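Local coordinates for PRESAN domain-containing protein (Plasmodium falciparum, PDB 7D2W) that is of unknown function but, as a PHIST-like member of the PRESAN family with a helical-bundle fold, probably takes part in protein binding, at residues 88-91 against 92-95. Numbering follows the deposited sequence. Where two conformers were deposited one is given.
Sequences KNLR and GIAP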
loop_
_atom_site.group_PDB
_atom_site.type_symbol
_atom_site.label_atom_id
_atom_site.label_comp_id
_atom_site.label_asym_id
_atom_site.label_seq_id
_atom_site.Cartn_x
_atom_site.Cartn_y
_atom_site.Cartn_z
ATOM N N LYS A 88 1.853 -7.900 -14.371
ATOM C CA LYS A 88 1.304 -7.346 -15.608
ATOM C C LYS A 88 1.626 -5.861 -15.715
ATOM O O LYS A 88 2.066 -5.377 -16.773
ATOM C CB LYS A 88 -0.212 -7.587 -15.651
ATOM C CG LYS A 88 -0.933 -7.190 -16.961
ATOM C CD LYS A 88 -2.429 -7.538 -16.868
ATOM C CE LYS A 88 -3.225 -7.064 -18.082
ATOM N NZ LYS A 88 -2.986 -7.896 -19.299
ATOM N N ASN A 89 1.435 -5.124 -14.622
ATOM C CA ASN A 89 1.694 -3.688 -14.653
ATOM C C ASN A 89 3.184 -3.394 -14.774
ATOM O O ASN A 89 3.578 -2.451 -15.468
ATOM C CB ASN A 89 1.093 -3.027 -13.414
ATOM C CG ASN A 89 -0.394 -3.281 -13.296
ATOM O OD1 ASN A 89 -1.066 -3.508 -14.297
ATOM N ND2 ASN A 89 -0.913 -3.267 -12.070
ATOM N N LEU A 90 4.031 -4.194 -14.119
ATOM C CA LEU A 90 5.470 -3.979 -14.223
ATOM C C LEU A 90 5.985 -4.322 -15.615
ATOM O O LEU A 90 6.856 -3.623 -16.153
ATOM C CB LEU A 90 6.195 -4.797 -13.154
ATOM C CG LEU A 90 6.147 -4.184 -11.745
ATOM C CD1 LEU A 90 7.064 -4.964 -10.778
ATOM C CD2 LEU A 90 6.512 -2.700 -11.755
ATOM N N ARG A 91 5.451 -5.386 -16.220
ATOM C CA ARG A 91 5.839 -5.728 -17.582
ATOM C C ARG A 91 5.554 -4.580 -18.539
ATOM O O ARG A 91 6.322 -4.346 -19.477
ATOM C CB ARG A 91 5.102 -6.992 -18.029
ATOM C CG ARG A 91 5.547 -7.506 -19.374
ATOM C CD ARG A 91 6.950 -8.097 -19.303
ATOM N NE ARG A 91 7.951 -7.147 -19.783
ATOM C CZ ARG A 91 9.080 -7.495 -20.390
ATOM N NH1 ARG A 91 9.355 -8.776 -20.593
ATOM N NH2 ARG A 91 9.931 -6.561 -20.793
ATOM N N GLY A 92 4.478 -3.832 -18.292
ATOM C CA GLY A 92 4.143 -2.716 -19.157
ATOM C C GLY A 92 5.194 -1.624 -19.162
ATOM O O GLY A 92 5.442 -0.999 -20.195
ATOM N N ILE A 93 5.822 -1.372 -18.011
ATOM C CA ILE A 93 6.775 -0.270 -17.898
ATOM C C ILE A 93 8.220 -0.741 -17.932
ATOM O O ILE A 93 9.129 0.092 -17.961
ATOM C CB ILE A 93 6.514 0.565 -16.632
ATOM C CG1 ILE A 93 6.838 -0.249 -15.382
ATOM C CG2 ILE A 93 5.067 1.041 -16.607
ATOM C CD1 ILE A 93 6.489 0.461 -14.088
ATOM N N ALA A 94 8.457 -2.049 -17.936
ATOM C CA ALA A 94 9.801 -2.564 -18.123
ATOM C C ALA A 94 10.319 -2.188 -19.513
ATOM O O ALA A 94 9.553 -2.132 -20.479
ATOM C CB ALA A 94 9.818 -4.082 -17.956
ATOM N N PRO A 95 11.615 -1.926 -19.644
ATOM C CA PRO A 95 12.171 -1.578 -20.955
ATOM C C PRO A 95 12.398 -2.806 -21.826
ATOM O O PRO A 95 12.423 -3.947 -21.359
ATOM C CB PRO A 95 13.503 -0.887 -20.614
ATOM C CG PRO A 95 13.622 -0.910 -19.092
ATOM C CD PRO A 95 12.631 -1.901 -18.581
#
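The carbonyl oxygen of L90 is gripped by two successive amides where helix 65-93 runs out. The A94 N to L90 O bond is the shorter at 2.9 Å; A94 N stands almost in line with the carbonyl (C=O...N angle 166°), while the N-H...O angle is only 134°, a good line-up on the acceptor side but bent on the donor side. From I93, N reaches the same L90 O at 3.1 Å, a weak i to i+3 bond. One step back, G92 N still bonds to K88 O at 3.2 Å and leans weakly on N89 O at 3.3 Å, so weak i+3 bonds accompany the i+4 bonds of both G92 and A94 before the chain leaves in an extended conformation at A94 and P95.

L90 CD2 meets I93 CD1 at 3.9 Å, the two side chains crossing at a slant; I93 has CG1 between its backbone N and carbonyl carbon (chi1 68°), which brings CG1 to 3.5 Å from L90 O. R91, bent at chi2 and chi3, folds forward over the exit: its NH2 lies 3.8 Å from A94 CB, and P95 O sits in the guanidinium plane, at the edge, 3.7 Å from NH2. W117 adds a cation-pi contact to R91, while L90, buried, packs on W117 of helix 117-144 and Y171 of helix 149-181. L90 O thus takes one sound bond and one weak one, and the cationic R91 would add a long, modest electrostatic pull on P95 O.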